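Local structure of Non-ribosomal peptide synthetase (Methanobrevibacter ruminantium, 6VTJ) at residues L138-H141 / I142-E145; R397-V400 / D401-T405. The protein is a carrier-protein and reductase didomain of an archaeal non-ribosomal peptide synthetase, which probably holds the peptide on 4'-phosphopantetheine and releases it by NAD(P)H-dependent reduction. One frame throughout, in Å; residues are numbered along the deposited sequence.

Interaction 1: residues L138-H141 / I142-E145; sequences LGIH and ILYE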
loop_
_atom_site.group_PDB
_atom_site.type_symbol
_atom_site.label_atom_id
_atom_site.label_comp_id
_atom_site.label_asym_id
_atom_site.label_seq_id
_atom_site.Cartn_x
_atom_site.Cartn_y
_atom_site.Cartn_z
ATOM N N LEU A 138 -5.320 5.793 -6.431
ATOM C CA LEU A 138 -6.568 5.851 -5.684
ATOM C C LEU A 138 -7.175 7.252 -5.735
ATOM O O LEU A 138 -8.360 7.408 -6.054
ATOM C CB LEU A 138 -6.335 5.399 -4.241
ATOM C CG LEU A 138 -7.577 5.466 -3.340
ATOM C CD1 LEU A 138 -8.814 4.721 -3.954
ATOM C CD2 LEU A 138 -7.249 4.934 -1.960
ATOM N N GLY A 139 -6.357 8.283 -5.487
ATOM C CA GLY A 139 -6.881 9.638 -5.345
ATOM C C GLY A 139 -7.614 10.151 -6.571
ATOM O O GLY A 139 -8.654 10.813 -6.450
ATOM N N ILE A 140 -7.084 9.861 -7.767
ATOM C CA ILE A 140 -7.722 10.300 -9.005
ATOM C C ILE A 140 -9.089 9.661 -9.158
ATOM O O ILE A 140 -10.032 10.281 -9.670
ATOM C CB ILE A 140 -6.807 9.997 -10.216
ATOM C CG1 ILE A 140 -7.270 10.762 -11.441
ATOM C CG2 ILE A 140 -6.739 8.502 -10.547
ATOM C CD1 ILE A 140 -7.252 12.237 -11.248
ATOM N N HIS A 141 -9.235 8.427 -8.699
ATOM C CA HIS A 141 -10.518 7.765 -8.847
ATOM C C HIS A 141 -11.503 8.179 -7.776
ATOM O O HIS A 141 -12.711 8.188 -8.033
ATOM C CB HIS A 141 -10.297 6.263 -8.861
ATOM C CG HIS A 141 -9.735 5.780 -10.157
ATOM N ND1 HIS A 141 -8.389 5.556 -10.347
ATOM C CD2 HIS A 141 -10.333 5.539 -11.350
ATOM C CE1 HIS A 141 -8.186 5.156 -11.593
ATOM N NE2 HIS A 141 -9.347 5.153 -12.226
ATOM N N ILE A 142 -11.015 8.540 -6.582
ATOM C CA ILE A 142 -11.884 9.219 -5.620
ATOM C C ILE A 142 -12.407 10.525 -6.215
ATOM O O ILE A 142 -13.586 10.855 -6.078
ATOM C CB ILE A 142 -11.156 9.466 -4.287
ATOM C CG1 ILE A 142 -10.832 8.134 -3.581
ATOM C CG2 ILE A 142 -11.987 10.417 -3.401
ATOM C CD1 ILE A 142 -10.019 8.267 -2.288
ATOM N N LEU A 143 -11.542 11.285 -6.894
ATOM C CA LEU A 143 -11.993 12.535 -7.500
ATOM C C LEU A 143 -13.012 12.260 -8.604
ATOM O O LEU A 143 -14.048 12.938 -8.706
ATOM C CB LEU A 143 -10.793 13.308 -8.046
ATOM C CG LEU A 143 -11.057 14.420 -9.063
ATOM C CD1 LEU A 143 -11.886 15.505 -8.408
ATOM C CD2 LEU A 143 -9.751 14.996 -9.584
ATOM N N TYR A 144 -12.723 11.277 -9.448
ATOM C CA TYR A 144 -13.675 10.847 -10.467
ATOM C C TYR A 144 -15.042 10.530 -9.868
ATOM O O TYR A 144 -16.060 11.097 -10.281
ATOM C CB TYR A 144 -13.120 9.631 -11.191
ATOM C CG TYR A 144 -13.983 9.156 -12.331
ATOM C CD1 TYR A 144 -14.013 9.851 -13.532
ATOM C CD2 TYR A 144 -14.759 8.011 -12.210
ATOM C CE1 TYR A 144 -14.791 9.432 -14.578
ATOM C CE2 TYR A 144 -15.540 7.578 -13.254
ATOM C CZ TYR A 144 -15.550 8.291 -14.443
ATOM O OH TYR A 144 -16.332 7.879 -15.499
ATOM N N GLU A 145 -15.084 9.639 -8.872
ATOM C CA GLU A 145 -16.373 9.253 -8.307
ATOM C C GLU A 145 -17.048 10.414 -7.597
ATOM O O GLU A 145 -18.285 10.490 -7.571
ATOM C CB GLU A 145 -16.225 8.078 -7.338
ATOM C CG GLU A 145 -15.769 6.781 -7.979
ATOM C CD GLU A 145 -16.756 6.220 -9.010
ATOM O OE1 GLU A 145 -17.990 6.427 -8.861
ATOM O OE2 GLU A 145 -16.278 5.563 -9.969
HETATM O O HOH W 1 -13.224 6.126 -9.912
#
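Leu138 meets Ile142, and His141 meets Glu145, in a mostly buried contact between successive turns of helix 137-149, the crossover helix between parallel strands 129-132 and 154-158. The backbone is bonded four residues apart: Ile142 N reaches Leu138 O at 2.9 Å, almost in line with the carbonyl, while the donors Leu143 N, Tyr144 N and Glu145 N are tilted from their carbonyl planes. On one flank CD1 of Ile142 comes to 3.9 Å from CG of Leu138, its CG1 directed there by chi1 -66°. On another, Ile140 CD1 meets Leu143 CD2 at 4.1 Å, a pair packed on helix 166-177. His141 O is gripped twice, by Glu145 N at 2.9 Å and by a water at 2.8 Å that also donates to Glu145 OE2 at 3.1 Å. The Glu145 chain, bent at chi2 (-63°), brings its carboxylate back to this water and sets OE2 in plane at the edge of the Tyr144 ring; the water in turn lies in plane at the His141 ring edge. Outside the segments, His141 ND1 is bonded to Phe137 O and NE2 to Arg324, while Tyr144 OH is bonded to Glu180. Gly139 is the closing glycine of a TGxxGxxG sequence, as in the NAD(P)-binding beta-alpha-beta unit of a Rossmann fold.

Interaction 2: residues R397-V400 / D401-T405; sequences RDIV and DALNT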
loop_
_atom_site.group_PDB
_atom_site.type_symbol
_atom_site.label_atom_id
_atom_site.label_comp_id
_atom_site.label_asym_id
_atom_site.label_seq_id
_atom_site.Cartn_x
_atom_site.Cartn_y
_atom_site.Cartn_z
ATOM N N ARG A 397 -4.863 -19.798 -9.035
ATOM C CA ARG A 397 -5.350 -20.646 -10.114
ATOM C C ARG A 397 -6.339 -19.884 -10.979
ATOM O O ARG A 397 -6.330 -20.023 -12.207
ATOM C CB ARG A 397 -5.994 -21.916 -9.552
ATOM C CG ARG A 397 -5.064 -22.772 -8.708
ATOM C CD ARG A 397 -5.761 -24.044 -8.214
ATOM N NE ARG A 397 -4.827 -24.874 -7.474
ATOM C CZ ARG A 397 -4.625 -24.782 -6.164
ATOM N NH1 ARG A 397 -5.319 -23.909 -5.436
ATOM N NH2 ARG A 397 -3.725 -25.561 -5.582
ATOM N N ASP A 398 -7.178 -19.046 -10.366
ATOM C CA ASP A 398 -8.065 -18.198 -11.152
ATOM C C ASP A 398 -7.262 -17.261 -12.034
ATOM O O ASP A 398 -7.549 -17.102 -13.241
ATOM C CB ASP A 398 -8.980 -17.396 -10.230
ATOM C CG ASP A 398 -9.944 -18.265 -9.478
ATOM O OD1 ASP A 398 -10.642 -19.065 -10.133
ATOM O OD2 ASP A 398 -10.014 -18.147 -8.234
ATOM N N ILE A 399 -6.231 -16.641 -11.448
ATOM C CA ILE A 399 -5.426 -15.698 -12.210
ATOM C C ILE A 399 -4.703 -16.413 -13.335
ATOM O O ILE A 399 -4.694 -15.946 -14.477
ATOM C CB ILE A 399 -4.443 -14.952 -11.298
ATOM C CG1 ILE A 399 -5.194 -13.932 -10.445
ATOM C CG2 ILE A 399 -3.377 -14.286 -12.139
ATOM C CD1 ILE A 399 -4.769 -13.943 -9.001
ATOM N N VAL A 400 -4.113 -17.574 -13.040
ATOM C CA VAL A 400 -3.364 -18.298 -14.064
ATOM C C VAL A 400 -4.301 -18.867 -15.130
ATOM O O VAL A 400 -3.930 -18.932 -16.302
ATOM C CB VAL A 400 -2.475 -19.375 -13.411
ATOM C CG1 VAL A 400 -2.054 -20.427 -14.414
ATOM C CG2 VAL A 400 -1.219 -18.721 -12.843
ATOM N N ASP A 401 -5.526 -19.260 -14.768
ATOM C CA ASP A 401 -6.491 -19.658 -15.788
ATOM C C ASP A 401 -6.741 -18.520 -16.760
ATOM O O ASP A 401 -6.808 -18.740 -17.977
ATOM C CB ASP A 401 -7.812 -20.106 -15.157
ATOM C CG ASP A 401 -7.702 -21.453 -14.444
ATOM O OD1 ASP A 401 -6.642 -22.116 -14.561
ATOM O OD2 ASP A 401 -8.664 -21.828 -13.730
ATOM N N ALA A 402 -6.870 -17.290 -16.240
ATOM C CA ALA A 402 -7.025 -16.134 -17.129
ATOM C C ALA A 402 -5.767 -15.881 -17.969
ATOM O O ALA A 402 -5.857 -15.567 -19.162
ATOM C CB ALA A 402 -7.377 -14.893 -16.313
ATOM N N LEU A 403 -4.586 -15.984 -17.362
ATOM C CA LEU A 403 -3.359 -15.716 -18.110
ATOM C C LEU A 403 -3.135 -16.751 -19.208
ATOM O O LEU A 403 -2.652 -16.417 -20.292
ATOM C CB LEU A 403 -2.162 -15.684 -17.171
ATOM C CG LEU A 403 -1.871 -14.325 -16.553
ATOM C CD1 LEU A 403 -0.699 -14.468 -15.596
ATOM C CD2 LEU A 403 -1.598 -13.288 -17.644
ATOM N N ASN A 404 -3.493 -18.009 -18.964
ATOM C CA ASN A 404 -3.232 -19.039 -19.967
ATOM C C ASN A 404 -4.098 -18.908 -21.220
ATOM O O ASN A 404 -3.815 -19.586 -22.214
ATOM C CB ASN A 404 -3.413 -20.429 -19.359
ATOM C CG ASN A 404 -2.190 -20.890 -18.620
ATOM O OD1 ASN A 404 -1.114 -20.316 -18.779
ATOM N ND2 ASN A 404 -2.335 -21.930 -17.808
ATOM N N THR A 405 -5.145 -18.077 -21.214
ATOM C CA THR A 405 -5.856 -17.861 -22.473
ATOM C C THR A 405 -5.027 -17.056 -23.469
ATOM O O THR A 405 -5.404 -16.970 -24.642
ATOM C CB THR A 405 -7.206 -17.175 -22.236
ATOM O OG1 THR A 405 -6.998 -15.806 -21.872
ATOM C CG2 THR A 405 -7.983 -17.878 -21.142
#
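The carboxylate of Asp401 and the amide of Asn404 each turn a face to a backbone oxygen one helical turn back. Arg397 O stands almost squarely over the carboxylate, 3.0 Å from Asp401 CG; both groups are acceptors, so no hydrogen bond joins them, and it is Asp401 N that bonds to Arg397 O, at 2.8 Å. Val400 O lies over one amide face, 3.5 Å from Asn404 CG, and on that same face Val400 CG1 sits 3.7 Å from Asn404 ND2. Chi1 of -83° places the amide beside the backbone N of Asn404, where it runs alongside Val400; its OD1 accepts a hydrogen bond from Ile410 N. An alanine at Asn404 is likely to leave Ile410 N without this acceptor and to uncover the Val400 methyl that the amide lies against. Thr405 OG1 donates to Ala402 O at 3.0 Å, three residues back. Elsewhere Arg397 forms a salt bridge with Glu412, and Ile399 and Leu403 share Phe481 of helix 474-485 and Ile343 of helix 338-349. Polar Asp401 on one side and buried Ile399, Ala402 and Leu403 on another are typical of a short amphipathic helix lying on a hydrophobic core.

How the interactions relate
Both contacts join successive turns through the same backbone bonds four residues apart, but they belong to separate elements: residues 138-145 lie in helix 137-149, whereas residues 397-405 lie in or just beyond helix 396-403, with nearest atoms about 19 Å apart and no touch. Interaction 1 is the more buried, its helix set between strands and helices of the Rossmann-like unit, so its polar groups are met by a shared water and by partners within the protein. Interaction 2 is partly buried and lies farther from the chain centre; apolar residues hold its inner side, while Arg397, Asp398, Asp401 and Asn404 are partly or fully exposed. Water and carboxylate thus join turns in interaction 1, whereas flat groups lie over carbonyls in interaction 2.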